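Local coordinates for EDD domain protein, DegV family (Ruminococcus gnavus, PDB 3JR7), which is of unknown function but probably binds a fatty acid or a similar lipid, at residues H44-W56 and K70-P83. Residues are numbered along the deposited sequence; the frame is centred on the assembly and turned at random.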
ATOM      1  N   HIS A  44       8.424   0.168 -10.134  1.00 22.18           N
ATOM      2  CA  HIS A  44       8.644   0.284  -8.694  1.00 22.72           C
ATOM      3  C   HIS A  44       9.912   1.098  -8.454  1.00 22.69           C
ATOM      4  O   HIS A  44      10.860   1.007  -9.215  1.00 23.77           O
ATOM      5  CB  HIS A  44       8.867  -1.080  -7.993  1.00 23.53           C
ATOM      6  CG  HIS A  44       7.617  -1.851  -7.687  1.00 24.01           C
ATOM      7  ND1 HIS A  44       6.552  -1.304  -6.987  1.00 22.75           N
ATOM      8  CD2 HIS A  44       7.309  -3.156  -7.880  1.00 24.67           C
ATOM      9  CE1 HIS A  44       5.624  -2.225  -6.808  1.00 23.73           C
ATOM     10  NE2 HIS A  44       6.047  -3.356  -7.359  1.00 27.57           N
ATOM     11  N   VAL A  45       9.913   1.833  -7.351  1.00 22.37           N
ATOM     12  CA  VAL A  45      11.093   2.397  -6.713  1.00 23.85           C
ATOM     13  C   VAL A  45      11.213   1.733  -5.359  1.00 23.73           C
ATOM     14  O   VAL A  45      10.281   1.806  -4.523  1.00 24.80           O
ATOM     15  CB  VAL A  45      11.008   3.945  -6.616  1.00 24.30           C
ATOM     16  CG1 VAL A  45      12.119   4.521  -5.783  1.00 25.69           C
ATOM     17  CG2 VAL A  45      11.077   4.525  -8.025  1.00 23.75           C
ATOM     18  N   ALA A  46      12.338   1.051  -5.142  1.00 24.06           N
ATOM     19  CA  ALA A  46      12.501   0.141  -4.006  1.00 23.75           C
ATOM     20  C   ALA A  46      12.853   0.847  -2.727  1.00 24.18           C
ATOM     21  O   ALA A  46      13.676   1.793  -2.715  1.00 23.95           O
ATOM     22  CB  ALA A  46      13.581  -0.926  -4.333  1.00 24.90           C
ATOM     23  N   LEU A  47      12.208   0.411  -1.646  1.00 22.63           N
ATOM     24  CA  LEU A  47      12.648   0.754  -0.309  1.00 22.77           C
ATOM     25  C   LEU A  47      13.728  -0.209   0.160  1.00 23.57           C
ATOM     26  O   LEU A  47      13.968  -1.238  -0.475  1.00 23.53           O
ATOM     27  CB  LEU A  47      11.470   0.702   0.679  1.00 22.37           C
ATOM     28  CG  LEU A  47      10.562   1.917   0.698  1.00 20.83           C
ATOM     29  CD1 LEU A  47       9.465   1.845  -0.397  1.00 20.81           C
ATOM     30  CD2 LEU A  47       9.980   2.122   2.104  1.00 18.06           C
ATOM     31  N   GLY A  48      14.370   0.131   1.271  1.00 24.81           N
ATOM     32  CA  GLY A  48      15.364  -0.760   1.922  1.00 24.80           C
ATOM     33  C   GLY A  48      14.798  -1.483   3.125  1.00 25.46           C
ATOM     34  O   GLY A  48      13.917  -0.968   3.796  1.00 24.29           O
ATOM     35  N   ILE A  49      15.312  -2.688   3.409  1.00 26.33           N
ATOM     36  CA  ILE A  49      14.932  -3.426   4.616  1.00 27.48           C
ATOM     37  C   ILE A  49      16.220  -3.824   5.300  1.00 27.90           C
ATOM     38  O   ILE A  49      17.124  -4.283   4.648  1.00 28.18           O
ATOM     39  CB  ILE A  49      14.112  -4.691   4.308  1.00 27.69           C
ATOM     40  CG1 ILE A  49      12.751  -4.338   3.722  1.00 27.81           C
ATOM     41  CG2 ILE A  49      13.930  -5.597   5.590  1.00 26.43           C
ATOM     42  CD1 ILE A  49      12.214  -5.444   2.806  1.00 27.53           C
ATOM     43  N   GLN A  50      16.266  -3.613   6.601  1.00 28.98           N
ATOM     44  CA  GLN A  50      17.434  -3.913   7.431  1.00 30.12           C
ATOM     45  C   GLN A  50      17.047  -4.790   8.633  1.00 29.67           C
ATOM     46  O   GLN A  50      16.234  -4.396   9.466  1.00 29.15           O
ATOM     47  CB  GLN A  50      18.057  -2.594   7.900  1.00 30.51           C
ATOM     48  CG  GLN A  50      18.395  -1.668   6.689  1.00 34.16           C
ATOM     49  CD  GLN A  50      17.283  -0.647   6.323  1.00 36.16           C
ATOM     50  OE1 GLN A  50      16.576  -0.138   7.200  1.00 41.99           O
ATOM     51  NE2 GLN A  50      17.186  -0.307   5.039  1.00 34.67           N
ATOM     52  N   ILE A  51      17.619  -5.991   8.691  1.00 30.25           N
ATOM     53  CA  ILE A  51      17.373  -6.946   9.782  1.00 31.22           C
ATOM     54  C   ILE A  51      18.745  -7.486  10.223  1.00 33.19           C
ATOM     55  O   ILE A  51      19.440  -8.122   9.443  1.00 31.68           O
ATOM     56  CB  ILE A  51      16.504  -8.130   9.359  1.00 30.70           C
ATOM     57  CG1 ILE A  51      15.144  -7.647   8.870  1.00 30.84           C
ATOM     58  CG2 ILE A  51      16.291  -9.090  10.573  1.00 28.27           C
ATOM     59  CD1 ILE A  51      14.447  -8.615   7.970  1.00 31.24           C
ATOM     60  N   GLU A  52      19.136  -7.160  11.435  1.00 36.55           N
ATOM     61  CA  GLU A  52      20.476  -7.528  11.947  1.00 40.38           C
ATOM     62  C   GLU A  52      21.543  -6.975  11.003  1.00 42.10           C
ATOM     63  O   GLU A  52      21.614  -5.755  10.879  1.00 43.19           O
ATOM     64  CB  GLU A  52      20.545  -9.036  12.205  1.00 40.63           C
ATOM     65  CG  GLU A  52      19.662  -9.389  13.383  1.00 44.20           C
ATOM     66  CD  GLU A  52      19.566 -10.885  13.681  1.00 48.06           C
ATOM     67  OE1 GLU A  52      19.620 -11.736  12.739  1.00 49.61           O
ATOM     68  OE2 GLU A  52      19.397 -11.179  14.885  1.00 51.00           O
ATOM     69  N   ASP A  53      22.335  -7.808  10.326  1.00 44.31           N
ATOM     70  CA  ASP A  53      23.422  -7.286   9.439  1.00 45.50           C
ATOM     71  C   ASP A  53      23.097  -7.450   7.991  1.00 45.07           C
ATOM     72  O   ASP A  53      23.967  -7.249   7.106  1.00 46.11           O
ATOM     73  CB  ASP A  53      24.733  -8.027   9.709  1.00 46.49           C
ATOM     74  CG  ASP A  53      25.261  -7.757  11.085  1.00 49.43           C
ATOM     75  OD1 ASP A  53      25.594  -6.573  11.381  1.00 51.93           O
ATOM     76  OD2 ASP A  53      25.316  -8.740  11.871  1.00 53.38           O
ATOM     77  N   THR A  54      21.865  -7.867   7.732  1.00 43.62           N
ATOM     78  CA  THR A  54      21.414  -8.021   6.395  1.00 43.15           C
ATOM     79  C   THR A  54      20.728  -6.697   6.018  1.00 42.13           C
ATOM     80  O   THR A  54      19.998  -6.091   6.790  1.00 40.65           O
ATOM     81  CB  THR A  54      20.456  -9.216   6.269  1.00 43.56           C
ATOM     82  OG1 THR A  54      21.105 -10.388   6.781  1.00 43.80           O
ATOM     83  CG2 THR A  54      20.048  -9.419   4.813  1.00 43.44           C
ATOM     84  N   GLN A  55      21.045  -6.248   4.829  1.00 41.72           N
ATOM     85  CA  GLN A  55      20.476  -5.064   4.276  1.00 41.51           C
ATOM     86  C   GLN A  55      20.023  -5.548   2.954  1.00 39.96           C
ATOM     87  O   GLN A  55      20.869  -6.008   2.169  1.00 40.75           O
ATOM     88  CB  GLN A  55      21.549  -4.049   4.005  1.00 42.39           C
ATOM     89  CG  GLN A  55      21.858  -3.158   5.101  1.00 45.61           C
ATOM     90  CD  GLN A  55      22.945  -2.203   4.674  1.00 50.54           C
ATOM     91  OE1 GLN A  55      23.129  -1.954   3.463  1.00 54.32           O
ATOM     92  NE2 GLN A  55      23.694  -1.680   5.642  1.00 53.05           N
ATOM     93  N   TRP A  56      18.726  -5.444   2.699  1.00 37.30           N
ATOM     94  CA  TRP A  56      18.148  -5.872   1.448  1.00 35.69           C
ATOM     95  C   TRP A  56      17.375  -4.728   0.766  1.00 34.41           C
ATOM     96  O   TRP A  56      16.935  -3.800   1.420  1.00 33.26           O
ATOM     97  CB  TRP A  56      17.120  -6.957   1.721  1.00 36.27           C
ATOM     98  CG  TRP A  56      17.624  -8.355   1.895  1.00 37.89           C
ATOM     99  CD1 TRP A  56      18.567  -9.001   1.138  1.00 39.84           C
ATOM    100  CD2 TRP A  56      17.120  -9.318   2.818  1.00 38.34           C
ATOM    101  NE1 TRP A  56      18.699 -10.317   1.564  1.00 40.62           N
ATOM    102  CE2 TRP A  56      17.824 -10.525   2.598  1.00 39.79           C
ATOM    103  CE3 TRP A  56      16.152  -9.277   3.815  1.00 37.36           C
ATOM    104  CZ2 TRP A  56      17.577 -11.674   3.341  1.00 40.65           C
ATOM    105  CZ3 TRP A  56      15.907 -10.413   4.547  1.00 39.11           C
ATOM    106  CH2 TRP A  56      16.617 -11.598   4.314  1.00 40.34           C
ATOM    107  N   LYS A  70      14.003 -14.832   7.969  1.00 27.39           N
ATOM    108  CA  LYS A  70      14.924 -13.905   8.616  1.00 27.31           C
ATOM    109  C   LYS A  70      14.262 -13.133   9.757  1.00 26.78           C
ATOM    110  O   LYS A  70      14.848 -12.947  10.847  1.00 26.00           O
ATOM    111  CB  LYS A  70      15.544 -12.956   7.575  1.00 28.16           C
ATOM    112  CG  LYS A  70      16.564 -12.006   8.151  1.00 31.54           C
ATOM    113  CD  LYS A  70      17.770 -12.749   8.768  1.00 35.41           C
ATOM    114  CE  LYS A  70      18.940 -11.803   9.012  1.00 38.63           C
ATOM    115  NZ  LYS A  70      20.173 -12.548   9.412  1.00 39.88           N
ATOM    116  N   ILE A  71      13.042 -12.651   9.525  1.00 26.99           N
ATOM    117  CA  ILE A  71      12.271 -12.008  10.613  1.00 26.79           C
ATOM    118  C   ILE A  71      12.092 -12.948  11.808  1.00 27.69           C
ATOM    119  O   ILE A  71      12.213 -12.554  12.984  1.00 27.15           O
ATOM    120  CB  ILE A  71      10.867 -11.522  10.133  1.00 26.65           C
ATOM    121  CG1 ILE A  71      11.002 -10.372   9.093  1.00 24.14           C
ATOM    122  CG2 ILE A  71       9.983 -11.132  11.348  1.00 26.64           C
ATOM    123  CD1 ILE A  71       9.709 -10.159   8.258  1.00 21.14           C
ATOM    124  N   ALA A  72      11.731 -14.184  11.514  1.00 29.15           N
ATOM    125  CA  ALA A  72      11.424 -15.142  12.600  1.00 30.14           C
ATOM    126  C   ALA A  72      12.689 -15.435  13.424  1.00 31.77           C
ATOM    127  O   ALA A  72      12.634 -15.562  14.653  1.00 31.74           O
ATOM    128  CB  ALA A  72      10.832 -16.408  12.017  1.00 29.09           C
ATOM    129  N   GLU A  73      13.829 -15.510  12.743  1.00 34.18           N
ATOM    130  CA  GLU A  73      15.127 -15.790  13.395  1.00 36.46           C
ATOM    131  C   GLU A  73      15.661 -14.637  14.183  1.00 37.12           C
ATOM    132  O   GLU A  73      16.242 -14.834  15.242  1.00 36.83           O
ATOM    133  CB  GLU A  73      16.181 -16.142  12.353  1.00 37.48           C
ATOM    134  CG  GLU A  73      15.980 -17.519  11.846  1.00 41.44           C
ATOM    135  CD  GLU A  73      16.464 -17.718  10.428  1.00 45.60           C
ATOM    136  OE1 GLU A  73      17.432 -17.018  10.000  1.00 50.63           O
ATOM    137  OE2 GLU A  73      15.839 -18.564   9.749  1.00 45.18           O
ATOM    138  N   SER A  74      15.486 -13.430  13.656  1.00 37.58           N
ATOM    139  CA  SER A  74      16.040 -12.261  14.284  1.00 38.77           C
ATOM    140  C   SER A  74      15.281 -11.825  15.527  1.00 39.70           C
ATOM    141  O   SER A  74      14.083 -11.504  15.494  1.00 40.46           O
ATOM    142  CB  SER A  74      16.055 -11.083  13.307  1.00 39.00           C
ATOM    143  OG  SER A  74      16.185  -9.889  14.051  1.00 39.92           O
ATOM    144  N   THR A  75      16.020 -11.691  16.605  1.00 40.49           N
ATOM    145  CA  THR A  75      15.452 -11.237  17.848  1.00 41.81           C
ATOM    146  C   THR A  75      15.164  -9.734  17.796  1.00 41.79           C
ATOM    147  O   THR A  75      14.196  -9.266  18.388  1.00 42.68           O
ATOM    148  CB  THR A  75      16.403 -11.538  19.026  1.00 42.40           C
ATOM    149  OG1 THR A  75      15.903 -10.877  20.184  1.00 45.75           O
ATOM    150  CG2 THR A  75      17.789 -11.035  18.741  1.00 42.41           C
ATOM    151  N   SER A  76      15.974  -8.974  17.076  1.00 40.63           N
ATOM    152  CA  SER A  76      15.674  -7.565  16.952  1.00 40.51           C
ATOM    153  C   SER A  76      14.699  -7.287  15.767  1.00 39.28           C
ATOM    154  O   SER A  76      14.680  -7.935  14.720  1.00 37.76           O
ATOM    155  CB  SER A  76      16.947  -6.765  16.808  1.00 40.87           C
ATOM    156  OG  SER A  76      17.671  -7.296  15.722  1.00 43.84           O
ATOM    157  N   CYS A  77      13.874  -6.303  16.012  1.00 38.52           N
ATOM    158  CA  CYS A  77      12.867  -5.838  15.103  1.00 37.59           C
ATOM    159  C   CYS A  77      13.449  -5.316  13.760  1.00 36.00           C
ATOM    160  O   CYS A  77      14.477  -4.637  13.743  1.00 35.69           O
ATOM    161  CB  CYS A  77      12.177  -4.727  15.863  1.00 37.98           C
ATOM    162  SG  CYS A  77      10.824  -4.166  15.029  1.00 39.36           S
ATOM    163  N   ALA A  78      12.832  -5.657  12.634  1.00 34.32           N
ATOM    164  CA  ALA A  78      13.292  -5.154  11.332  1.00 33.25           C
ATOM    165  C   ALA A  78      13.186  -3.613  11.259  1.00 32.23           C
ATOM    166  O   ALA A  78      12.375  -3.017  11.944  1.00 31.58           O
ATOM    167  CB  ALA A  78      12.515  -5.794  10.192  1.00 32.61           C
ATOM    168  N   LYS A  79      14.043  -2.995  10.457  1.00 31.88           N
ATOM    169  CA  LYS A  79      14.015  -1.531  10.215  1.00 31.68           C
ATOM    170  C   LYS A  79      13.901  -1.376   8.721  1.00 30.06           C
ATOM    171  O   LYS A  79      14.261  -2.287   7.981  1.00 30.30           O
ATOM    172  CB  LYS A  79      15.295  -0.828  10.683  1.00 32.42           C
ATOM    173  CG  LYS A  79      15.556  -0.849  12.192  1.00 36.17           C
ATOM    174  CD  LYS A  79      14.362  -0.342  13.040  1.00 40.30           C
ATOM    175  CE  LYS A  79      14.215  -1.181  14.321  1.00 44.43           C
ATOM    176  NZ  LYS A  79      13.186  -0.667  15.312  1.00 44.94           N
ATOM    177  N   THR A  80      13.382  -0.236   8.278  1.00 28.28           N
ATOM    178  CA  THR A  80      13.174  -0.011   6.846  1.00 26.46           C
ATOM    179  C   THR A  80      13.632   1.406   6.475  1.00 25.79           C
ATOM    180  O   THR A  80      13.811   2.265   7.357  1.00 24.64           O
ATOM    181  CB  THR A  80      11.704  -0.277   6.452  1.00 26.76           C
ATOM    182  OG1 THR A  80      10.802   0.522   7.231  1.00 24.26           O
ATOM    183  CG2 THR A  80      11.357  -1.787   6.647  1.00 25.38           C
ATOM    184  N   SER A  81      13.841   1.656   5.187  1.00 24.84           N
ATOM    185  CA  SER A  81      14.199   3.012   4.763  1.00 26.34           C
ATOM    186  C   SER A  81      13.469   3.361   3.485  1.00 25.97           C
ATOM    187  O   SER A  81      13.334   2.521   2.612  1.00 26.08           O
ATOM    188  CB  SER A  81      15.730   3.161   4.541  1.00 26.22           C
ATOM    189  OG  SER A  81      16.237   2.118   3.735  1.00 27.16           O
ATOM    190  N   CYS A  82      13.053   4.617   3.357  1.00 25.82           N
ATOM    191  CA  CYS A  82      12.346   5.048   2.143  1.00 26.01           C
ATOM    192  C   CYS A  82      13.349   5.212   0.977  1.00 26.01           C
ATOM    193  O   CYS A  82      14.553   5.224   1.185  1.00 27.12           O
ATOM    194  CB  CYS A  82      11.584   6.337   2.437  1.00 25.18           C
ATOM    195  SG  CYS A  82      12.703   7.757   2.783  1.00 29.15           S
ATOM    196  N   PRO A  83      12.872   5.293  -0.268  1.00 25.84           N
ATOM    197  CA  PRO A  83      13.819   5.523  -1.365  1.00 25.88           C
ATOM    198  C   PRO A  83      14.379   6.922  -1.273  1.00 25.85           C
ATOM    199  O   PRO A  83      13.744   7.770  -0.643  1.00 24.76           O
ATOM    200  CB  PRO A  83      12.930   5.436  -2.611  1.00 25.94           C
ATOM    201  CG  PRO A  83      11.696   4.761  -2.158  1.00 25.41           C
ATOM    202  CD  PRO A  83      11.491   5.217  -0.763  1.00 25.55           C
TER
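Four backbone hydrogen bonds join Gly-48 to Ser-81 and Gln-50 to Lys-79, pairing strands 48-51 and 79-81 antiparallel, with axes at 157°. The bond from Gln-50 N to Lys-79 O is short and nearly straight (2.8 Å, 168° at the hydrogen). Ile-49 and Thr-80 form the non-hydrogen-bonded pair between them, their side chains side by side on the face that helix 283-289 covers. There Thr-80 OG1 is hydrogen-bonded to Tyr-288 OH, and the Thr-80 side chain lies about 3 Å from a bound polyether, probably from the crystallisation liquor, that marks a pocket.

Apolar packing continues beyond both ends of the pairing. With CG anti to its own carbonyl carbon (chi1 -81°), Leu-47 lies with CG 3.7 Å from Pro-83 CD, and its CD2 comes over the backbone of Cys-82. An alanine in place of Leu-47 would probably leave Pro-83 CD and the Cys-82 backbone without this apolar cover and open a gap beside the ligand. Next to it, Val-45 CG1 presses on Pro-83 CB at 3.4 Å, a tight fit. At the far end Ile-51 is wedged by both branches, CG1 against Ala-78 CB (3.5 Å) and CG2 against Ser-74 CB (3.4 Å), while CD1 reaches Ile-71.

A type II' turn from Ile-51 to Thr-54 closes the hairpin of strands 48-51 and 54-56. Lys-70 runs from the helix past Ile-51: CB meets the edge of the Trp-56 ring near its plane, and CE passes Thr-54 OG1. Its NZ makes a long, weak salt bridge to Glu-52 OE1 (3.5 Å). Close by, Ser-74 OG donates to Ser-76 O (2.6 Å), linking the first residue beyond the helix to the loop that follows.

Backbone bonds thus set the register, while aliphatic contacts tie helix 64-73 to the hairpin and the long charge pair probably adds less; Leu-47, Thr-80, Ser-81 and Cys-82 together contribute to a pocket consistent with lipid binding.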